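Local coordinates for protein Cyp101j2 (Sphingobium yanoikuyae, PDB 5KYO) that is a haem-dependent cytochrome P450 monooxygenase that probably hydroxylates the monoterpene 1,8-cineole, at residues F172-V182 and L272-F283. Sequence-based numbering, arbitrary orientation.
With HEM (protoporphyrin IX containing Fe), chain G.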
ATOM      1  N   PHE A 172     -13.168  -9.093  10.672  1.00 14.38           N
ATOM      2  CA  PHE A 172     -13.272  -8.083   9.614  1.00 17.53           C
ATOM      3  C   PHE A 172     -12.248  -8.312   8.502  1.00 15.00           C
ATOM      4  O   PHE A 172     -12.569  -8.231   7.319  1.00 15.95           O
ATOM      5  CB  PHE A 172     -13.110  -6.657  10.178  1.00 15.62           C
ATOM      6  CG  PHE A 172     -13.175  -5.575   9.114  1.00 13.88           C
ATOM      7  CD1 PHE A 172     -14.401  -5.079   8.680  1.00 14.47           C
ATOM      8  CD2 PHE A 172     -12.010  -5.063   8.547  1.00 13.91           C
ATOM      9  CE1 PHE A 172     -14.471  -4.086   7.680  1.00 13.91           C
ATOM     10  CE2 PHE A 172     -12.063  -4.084   7.548  1.00 13.94           C
ATOM     11  CZ  PHE A 172     -13.305  -3.591   7.116  1.00 13.94           C
ATOM     12  N   THR A 173     -11.010  -8.603   8.875  1.00 13.86           N
ATOM     13  CA  THR A 173      -9.977  -8.772   7.858  0.62 13.88           C
ATOM     14  C   THR A 173     -10.261  -9.990   6.978  1.00 20.69           C
ATOM     15  O   THR A 173     -10.294  -9.859   5.759  1.00 15.60           O
ATOM     16  CB  THR A 173      -8.563  -8.879   8.474  0.62 13.89           C
ATOM     17  OG1 THR A 173      -8.260  -7.650   9.129  0.62 17.10           O
ATOM     18  CG2 THR A 173      -7.517  -9.108   7.386  0.62 13.91           C
ATOM     19  N   HIS A 174     -10.517 -11.156   7.563  1.00 13.83           N
ATOM     20  CA  HIS A 174     -10.735 -12.341   6.730  1.00 13.81           C
ATOM     21  C   HIS A 174     -12.092 -12.364   6.021  1.00 22.17           C
ATOM     22  O   HIS A 174     -12.166 -12.746   4.841  1.00 20.62           O
ATOM     23  CB  HIS A 174     -10.579 -13.616   7.551  1.00 18.68           C
ATOM     24  CG  HIS A 174      -9.271 -13.704   8.268  1.00 25.74           C
ATOM     25  ND1 HIS A 174      -8.108 -13.180   7.747  1.00 23.84           N
ATOM     26  CD2 HIS A 174      -8.943 -14.222   9.475  1.00 33.87           C
ATOM     27  CE1 HIS A 174      -7.116 -13.390   8.595  1.00 26.40           C
ATOM     28  NE2 HIS A 174      -7.596 -14.020   9.652  1.00 30.15           N
ATOM     29  N   GLU A 175     -13.156 -11.952   6.719  1.00 13.78           N
ATOM     30  CA  GLU A 175     -14.511 -12.072   6.163  1.00 13.77           C
ATOM     31  C   GLU A 175     -14.942 -10.916   5.275  1.00 13.79           C
ATOM     32  O   GLU A 175     -15.945 -11.026   4.557  1.00 14.74           O
ATOM     33  CB  GLU A 175     -15.540 -12.245   7.309  1.00 14.63           C
ATOM     34  CG  GLU A 175     -15.356 -13.543   8.117  1.00 20.12           C
ATOM     35  CD  GLU A 175     -16.356 -13.689   9.271  1.00 22.94           C
ATOM     36  OE1 GLU A 175     -17.573 -13.729   9.010  1.00 24.66           O
ATOM     37  OE2 GLU A 175     -15.925 -13.756  10.448  1.00 23.31           O
ATOM     38  N   PHE A 176     -14.213  -9.804   5.299  1.00 13.82           N
ATOM     39  CA  PHE A 176     -14.617  -8.640   4.505  1.00 13.84           C
ATOM     40  C   PHE A 176     -13.455  -8.073   3.679  1.00 13.88           C
ATOM     41  O   PHE A 176     -13.475  -8.167   2.433  1.00 16.59           O
ATOM     42  CB  PHE A 176     -15.224  -7.536   5.394  1.00 13.85           C
ATOM     43  CG  PHE A 176     -15.768  -6.376   4.612  1.00 13.87           C
ATOM     44  CD1 PHE A 176     -17.015  -6.451   4.018  1.00 13.86           C
ATOM     45  CD2 PHE A 176     -14.997  -5.240   4.403  1.00 13.91           C
ATOM     46  CE1 PHE A 176     -17.494  -5.395   3.244  1.00 13.88           C
ATOM     47  CE2 PHE A 176     -15.472  -4.185   3.652  1.00 17.44           C
ATOM     48  CZ  PHE A 176     -16.728  -4.269   3.062  1.00 15.30           C
ATOM     49  N   ALA A 177     -12.462  -7.497   4.365  1.00 15.33           N
ATOM     50  CA  ALA A 177     -11.402  -6.729   3.715  1.00 13.93           C
ATOM     51  C   ALA A 177     -10.687  -7.571   2.677  1.00 13.94           C
ATOM     52  O   ALA A 177     -10.477  -7.115   1.580  1.00 13.96           O
ATOM     53  CB  ALA A 177     -10.397  -6.187   4.748  1.00 13.95           C
ATOM     54  N   GLU A 178     -10.332  -8.797   3.043  1.00 13.91           N
ATOM     55  CA  GLU A 178      -9.575  -9.691   2.155  1.00 13.92           C
ATOM     56  C   GLU A 178     -10.388 -10.210   0.965  1.00 17.33           C
ATOM     57  O   GLU A 178      -9.822 -10.712  -0.020  1.00 17.45           O
ATOM     58  CB  GLU A 178      -9.021 -10.879   2.947  1.00 13.90           C
ATOM     59  CG  GLU A 178      -7.729 -10.539   3.694  1.00 25.90           C
ATOM     60  CD  GLU A 178      -7.275 -11.609   4.689  1.00 32.63           C
ATOM     61  OE1 GLU A 178      -7.946 -12.655   4.808  1.00 33.00           O
ATOM     62  OE2 GLU A 178      -6.231 -11.394   5.354  1.00 24.47           O
ATOM     63  N   GLN A 179     -11.708 -10.091   1.047  1.00 15.44           N
ATOM     64  CA  GLN A 179     -12.590 -10.585  -0.013  1.00 20.45           C
ATOM     65  C   GLN A 179     -12.759  -9.607  -1.173  1.00 13.91           C
ATOM     66  O   GLN A 179     -13.459  -9.903  -2.126  1.00 19.61           O
ATOM     67  CB  GLN A 179     -13.965 -10.909   0.566  1.00 17.61           C
ATOM     68  CG  GLN A 179     -13.917 -11.831   1.759  1.00 20.65           C
ATOM     69  CD  GLN A 179     -13.683 -13.262   1.362  1.00 30.47           C
ATOM     70  OE1 GLN A 179     -13.692 -13.597   0.177  1.00 33.70           O
ATOM     71  NE2 GLN A 179     -13.462 -14.119   2.348  1.00 33.82           N
ATOM     72  N   LEU A 180     -12.149  -8.431  -1.075  1.00 13.94           N
ATOM     73  CA  LEU A 180     -12.397  -7.355  -2.035  1.00 17.75           C
ATOM     74  C   LEU A 180     -11.373  -7.235  -3.194  1.00 18.32           C
ATOM     75  O   LEU A 180     -11.771  -7.169  -4.359  1.00 14.02           O
ATOM     76  CB  LEU A 180     -12.474  -6.010  -1.292  1.00 13.99           C
ATOM     77  CG  LEU A 180     -13.667  -5.797  -0.355  1.00 19.09           C
ATOM     78  CD1 LEU A 180     -13.493  -4.498   0.437  1.00 19.24           C
ATOM     79  CD2 LEU A 180     -14.950  -5.768  -1.177  1.00 18.56           C
ATOM     80  N   PRO A 181     -10.060  -7.161  -2.887  1.00 14.02           N
ATOM     81  CA  PRO A 181      -9.214  -6.626  -3.974  1.00 14.06           C
ATOM     82  C   PRO A 181      -8.982  -7.523  -5.201  1.00 19.08           C
ATOM     83  O   PRO A 181      -8.766  -6.982  -6.294  1.00 15.83           O
ATOM     84  CB  PRO A 181      -7.871  -6.356  -3.280  1.00 14.08           C
ATOM     85  CG  PRO A 181      -8.205  -6.218  -1.821  1.00 19.57           C
ATOM     86  CD  PRO A 181      -9.355  -7.163  -1.584  1.00 17.82           C
ATOM     87  N   VAL A 182      -8.977  -8.838  -5.038  1.00 16.33           N
ATOM     88  CA  VAL A 182      -8.705  -9.687  -6.190  1.00 16.60           C
ATOM     89  C   VAL A 182      -9.924  -9.645  -7.097  1.00 14.32           C
ATOM     90  O   VAL A 182      -9.802  -9.486  -8.322  1.00 14.07           O
ATOM     91  CB  VAL A 182      -8.358 -11.130  -5.788  1.00 17.27           C
ATOM     92  CG1 VAL A 182      -7.786 -11.879  -7.009  1.00 14.03           C
ATOM     93  CG2 VAL A 182      -7.307 -11.117  -4.717  1.00 16.60           C
ATOM     94  N   LEU A 272      -3.581  -4.997  -3.261  1.00 17.68           N
ATOM     95  CA  LEU A 272      -4.061  -6.054  -2.366  1.00 16.37           C
ATOM     96  C   LEU A 272      -3.790  -5.722  -0.881  1.00 16.66           C
ATOM     97  O   LEU A 272      -4.672  -5.219  -0.198  1.00 16.28           O
ATOM     98  CB  LEU A 272      -3.443  -7.403  -2.769  1.00 22.15           C
ATOM     99  CG  LEU A 272      -3.880  -8.686  -2.049  1.00 23.68           C
ATOM    100  CD1 LEU A 272      -5.386  -8.786  -1.925  1.00 27.23           C
ATOM    101  CD2 LEU A 272      -3.335  -9.910  -2.790  1.00 16.33           C
ATOM    102  N   ASP A 273      -2.592  -5.993  -0.374  1.00 16.03           N
ATOM    103  CA  ASP A 273      -2.340  -5.754   1.065  1.00 14.14           C
ATOM    104  C   ASP A 273      -2.541  -4.288   1.476  1.00 16.24           C
ATOM    105  O   ASP A 273      -3.008  -4.029   2.594  1.00 18.25           O
ATOM    106  CB  ASP A 273      -0.927  -6.215   1.449  1.00 28.47           C
ATOM    107  CG  ASP A 273      -0.801  -7.730   1.509  1.00 30.55           C
ATOM    108  OD1 ASP A 273      -1.829  -8.428   1.366  1.00 32.27           O
ATOM    109  OD2 ASP A 273       0.332  -8.228   1.698  1.00 38.56           O
ATOM    110  N   THR A 274      -2.172  -3.345   0.602  1.00 14.21           N
ATOM    111  CA  THR A 274      -2.440  -1.914   0.826  1.00 14.24           C
ATOM    112  C   THR A 274      -3.913  -1.644   1.200  1.00 17.46           C
ATOM    113  O   THR A 274      -4.213  -1.109   2.264  1.00 16.56           O
ATOM    114  CB  THR A 274      -2.089  -1.039  -0.428  1.00 19.58           C
ATOM    115  OG1 THR A 274      -2.666  -1.610  -1.612  1.00 22.11           O
ATOM    116  CG2 THR A 274      -0.588  -0.884  -0.635  1.00 14.33           C
ATOM    117  N   VAL A 275      -4.830  -2.013   0.323  1.00 14.46           N
ATOM    118  CA  VAL A 275      -6.261  -1.773   0.563  1.00 14.17           C
ATOM    119  C   VAL A 275      -6.793  -2.563   1.766  1.00 17.63           C
ATOM    120  O   VAL A 275      -7.539  -2.013   2.611  1.00 14.11           O
ATOM    121  CB  VAL A 275      -7.071  -2.118  -0.709  1.00 20.35           C
ATOM    122  CG1 VAL A 275      -8.568  -2.184  -0.420  1.00 16.46           C
ATOM    123  CG2 VAL A 275      -6.752  -1.102  -1.797  1.00 14.21           C
ATOM    124  N   VAL A 276      -6.394  -3.833   1.881  1.00 15.36           N
ATOM    125  CA  VAL A 276      -6.838  -4.666   2.996  1.00 14.06           C
ATOM    126  C   VAL A 276      -6.364  -4.053   4.340  1.00 20.05           C
ATOM    127  O   VAL A 276      -7.135  -3.927   5.299  1.00 17.39           O
ATOM    128  CB  VAL A 276      -6.312  -6.124   2.875  1.00 14.04           C
ATOM    129  CG1 VAL A 276      -6.499  -6.887   4.187  1.00 14.00           C
ATOM    130  CG2 VAL A 276      -6.998  -6.892   1.736  1.00 14.02           C
ATOM    131  N   ASN A 277      -5.090  -3.664   4.392  1.00 14.19           N
ATOM    132  CA  ASN A 277      -4.516  -3.101   5.614  1.00 18.15           C
ATOM    133  C   ASN A 277      -5.095  -1.723   5.913  1.00 19.20           C
ATOM    134  O   ASN A 277      -5.375  -1.400   7.073  1.00 19.62           O
ATOM    135  CB  ASN A 277      -2.998  -3.050   5.500  1.00 14.15           C
ATOM    136  CG  ASN A 277      -2.388  -4.417   5.563  1.00 18.73           C
ATOM    137  OD1 ASN A 277      -1.167  -4.587   5.500  1.00 23.67           O
ATOM    138  ND2 ASN A 277      -3.247  -5.424   5.687  1.00 14.09           N
ATOM    139  N   MET A 278      -5.321  -0.923   4.869  1.00 15.57           N
ATOM    140  CA  MET A 278      -5.915   0.400   5.081  1.00 14.18           C
ATOM    141  C   MET A 278      -7.315   0.253   5.661  1.00 22.45           C
ATOM    142  O   MET A 278      -7.672   0.936   6.616  1.00 14.15           O
ATOM    143  CB  MET A 278      -5.980   1.215   3.780  1.00 19.92           C
ATOM    144  CG  MET A 278      -6.660   2.582   3.917  1.00 22.30           C
ATOM    145  SD  MET A 278      -5.867   3.733   5.099  1.00 19.26           S
ATOM    146  CE  MET A 278      -4.304   4.037   4.246  1.00 14.33           C
ATOM    147  N   LEU A 279      -8.110  -0.633   5.074  1.00 14.11           N
ATOM    148  CA  LEU A 279      -9.457  -0.899   5.595  1.00 14.08           C
ATOM    149  C   LEU A 279      -9.404  -1.405   7.026  1.00 14.05           C
ATOM    150  O   LEU A 279     -10.296  -1.098   7.839  1.00 14.04           O
ATOM    151  CB  LEU A 279     -10.207  -1.917   4.719  1.00 14.05           C
ATOM    152  CG  LEU A 279     -10.678  -1.460   3.350  1.00 23.87           C
ATOM    153  CD1 LEU A 279     -10.983  -2.673   2.480  1.00 15.76           C
ATOM    154  CD2 LEU A 279     -11.933  -0.599   3.513  1.00 20.89           C
ATOM    155  N   GLY A 280      -8.378  -2.191   7.337  1.00 14.05           N
ATOM    156  CA  GLY A 280      -8.179  -2.644   8.704  1.00 14.29           C
ATOM    157  C   GLY A 280      -7.991  -1.509   9.686  1.00 15.21           C
ATOM    158  O   GLY A 280      -8.628  -1.499  10.738  1.00 14.52           O
ATOM    159  N   PHE A 281      -7.104  -0.561   9.370  1.00 17.55           N
ATOM    160  CA  PHE A 281      -6.882   0.585  10.256  1.00 16.97           C
ATOM    161  C   PHE A 281      -8.139   1.445  10.359  1.00 14.13           C
ATOM    162  O   PHE A 281      -8.494   1.904  11.438  1.00 15.09           O
ATOM    163  CB  PHE A 281      -5.716   1.440   9.768  1.00 16.92           C
ATOM    164  CG  PHE A 281      -4.360   0.952  10.218  1.00 14.19           C
ATOM    165  CD1 PHE A 281      -3.902   1.203  11.507  1.00 18.06           C
ATOM    166  CD2 PHE A 281      -3.510   0.301   9.323  1.00 14.37           C
ATOM    167  CE1 PHE A 281      -2.637   0.781  11.915  1.00 17.46           C
ATOM    168  CE2 PHE A 281      -2.244  -0.132   9.723  1.00 19.02           C
ATOM    169  CZ  PHE A 281      -1.805   0.115  11.025  1.00 14.21           C
ATOM    170  N   THR A 282      -8.813   1.630   9.225  1.00 14.53           N
ATOM    171  CA  THR A 282     -10.011   2.465   9.174  1.00 14.13           C
ATOM    172  C   THR A 282     -11.088   1.908  10.085  1.00 23.59           C
ATOM    173  O   THR A 282     -11.581   2.615  10.986  1.00 14.09           O
ATOM    174  CB  THR A 282     -10.560   2.583   7.741  1.00 18.25           C
ATOM    175  OG1 THR A 282      -9.579   3.215   6.911  1.00 17.16           O
ATOM    176  CG2 THR A 282     -11.844   3.417   7.717  1.00 17.15           C
ATOM    177  N   PHE A 283     -11.432   0.638   9.890  1.00 14.60           N
ATOM    178  CA  PHE A 283     -12.523   0.075  10.687  1.00 19.00           C
ATOM    179  C   PHE A 283     -12.168  -0.277  12.137  1.00 14.00           C
ATOM    180  O   PHE A 283     -13.049  -0.211  13.002  1.00 14.64           O
ATOM    181  CB  PHE A 283     -13.136  -1.132   9.965  1.00 14.58           C
ATOM    182  CG  PHE A 283     -14.158  -0.721   8.945  1.00 13.98           C
ATOM    183  CD1 PHE A 283     -13.757  -0.368   7.666  1.00 14.01           C
ATOM    184  CD2 PHE A 283     -15.497  -0.598   9.291  1.00 15.64           C
ATOM    185  CE1 PHE A 283     -14.682   0.050   6.715  1.00 20.12           C
ATOM    186  CE2 PHE A 283     -16.437  -0.178   8.352  1.00 13.97           C
ATOM    187  CZ  PHE A 283     -16.027   0.146   7.061  1.00 21.61           C
TER
HETATM  188  CHA HEM G 501       2.655   2.613  -5.942  1.00 24.55           C
HETATM  189  CHB HEM G 501       0.456   2.986  -1.628  1.00 17.08           C
HETATM  190  CHC HEM G 501      -3.619   1.131  -3.588  1.00 14.36           C
HETATM  191  CHD HEM G 501      -1.122  -0.085  -7.536  1.00 16.53           C
HETATM  192  C1A HEM G 501       2.427   2.949  -4.628  1.00 14.57           C
HETATM  193  C2A HEM G 501       3.331   3.663  -3.734  1.00 18.79           C
HETATM  194  C3A HEM G 501       2.718   3.747  -2.533  1.00 14.57           C
HETATM  195  C4A HEM G 501       1.412   3.111  -2.628  1.00 16.25           C
HETATM  196  CMA HEM G 501       3.291   4.441  -1.272  1.00 14.59           C
HETATM  197  CAA HEM G 501       4.740   4.236  -4.057  1.00 22.38           C
HETATM  198  CBA HEM G 501       5.832   3.172  -4.000  1.00 19.66           C
HETATM  199  CGA HEM G 501       7.189   3.800  -4.212  1.00 19.03           C
HETATM  200  O1A HEM G 501       7.601   4.666  -3.388  1.00 19.37           O
HETATM  201  O2A HEM G 501       7.881   3.435  -5.198  1.00 21.14           O
HETATM  202  C1B HEM G 501      -0.857   2.564  -1.804  1.00 15.14           C
HETATM  203  C2B HEM G 501      -1.935   2.656  -0.823  1.00 14.40           C
HETATM  204  C3B HEM G 501      -3.052   2.134  -1.370  1.00 14.37           C
HETATM  205  C4B HEM G 501      -2.721   1.702  -2.706  1.00 16.28           C
HETATM  206  CMB HEM G 501      -1.815   3.248   0.605  1.00 15.40           C
HETATM  207  CAB HEM G 501      -4.487   1.978  -0.787  1.00 25.45           C
HETATM  208  CBB HEM G 501      -4.919   2.458   0.383  1.00 29.98           C
HETATM  209  C1C HEM G 501      -3.305   0.672  -4.842  1.00 14.37           C
HETATM  210  C2C HEM G 501      -4.238   0.112  -5.801  1.00 20.79           C
HETATM  211  C3C HEM G 501      -3.538  -0.236  -6.890  1.00 18.90           C
HETATM  212  C4C HEM G 501      -2.150   0.116  -6.655  1.00 16.15           C
HETATM  213  CMC HEM G 501      -5.747  -0.047  -5.518  1.00 20.05           C
HETATM  214  CAC HEM G 501      -3.994  -0.872  -8.214  1.00 17.02           C
HETATM  215  CBC HEM G 501      -5.261  -1.058  -8.590  1.00 20.62           C
HETATM  216  C1D HEM G 501       0.129   0.485  -7.470  1.00 22.33           C
HETATM  217  C2D HEM G 501       1.190   0.307  -8.447  1.00 14.52           C
HETATM  218  C3D HEM G 501       2.331   1.161  -7.945  1.00 16.37           C
HETATM  219  C4D HEM G 501       1.890   1.762  -6.714  1.00 22.20           C
HETATM  220  CMD HEM G 501       1.248  -0.516  -9.764  1.00 14.52           C
HETATM  221  CAD HEM G 501       3.707   1.312  -8.628  1.00 14.61           C
HETATM  222  CBD HEM G 501       3.828   2.666  -9.330  1.00 22.91           C
HETATM  223  CGD HEM G 501       5.197   2.752  -9.978  1.00 19.75           C
HETATM  224  O1D HEM G 501       5.302   3.104 -11.180  1.00 19.40           O
HETATM  225  O2D HEM G 501       6.191   2.438  -9.274  1.00 19.57           O
HETATM  226  NA  HEM G 501       1.271   2.638  -3.916  1.00 14.52           N
HETATM  227  NB  HEM G 501      -1.387   1.972  -2.932  1.00 17.70           N
HETATM  228  NC  HEM G 501      -2.047   0.672  -5.397  1.00 17.95           N
HETATM  229  ND  HEM G 501       0.588   1.333  -6.471  1.00 15.09           N
HETATM  230 FE   HEM G 501      -0.434   1.812  -4.736  1.00 15.85          FE
HETATM  231  O   HOH W   1      -8.505  -5.621   7.340  1.00 20.74           O
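Phe172 and Phe283 form an offset stack, their ring centroids 4.7 Å apart and their planes inclined by 28°. Phe283 CB also makes a CH-pi contact over the Phe172 face, 3.9 Å from that ring's centroid. With its CG anti to the backbone N (chi1 179°), Phe172 extends far enough for CE2 to reach Leu279 CB as well. Trp396 of helix 382-399 meets both phenylalanine rings.

Aliphatic packing continues the contact toward the start of helix 273-288. Val276 divides its two methyls: CG1 lies 4.0 Å from Ala177 CB and also touches Glu178 CG, while CG2 packs 3.8 Å from Pro181 CG. Leu180 and Leu279 meet through their CD1 methyls, 3.7 Å apart. Leu272, in the N-cap position, lays CD1 against Pro181 CB at 3.7 Å and brushes Val182 CG2.

No direct hydrogen bond joins the segments. In one of two modelled conformers of Thr173, a water lies 2.7 Å from OG1 and donates to Val276 O, which also accepts from Gly280 N.

Helix 273-288 corresponds to the C-terminal part of the long distal helix of P450s. Thr274 and Met278 approach the haem, whereas Val275 spans both partners, CG1 to Pro181 and CG2 to a haem vinyl. This buried contact thus joins the haem-pocket wall to helix 172-177, the turn after it and the start of helix 181-188, mainly by van der Waals and aromatic packing, its water bridge depending on the Thr173 conformer.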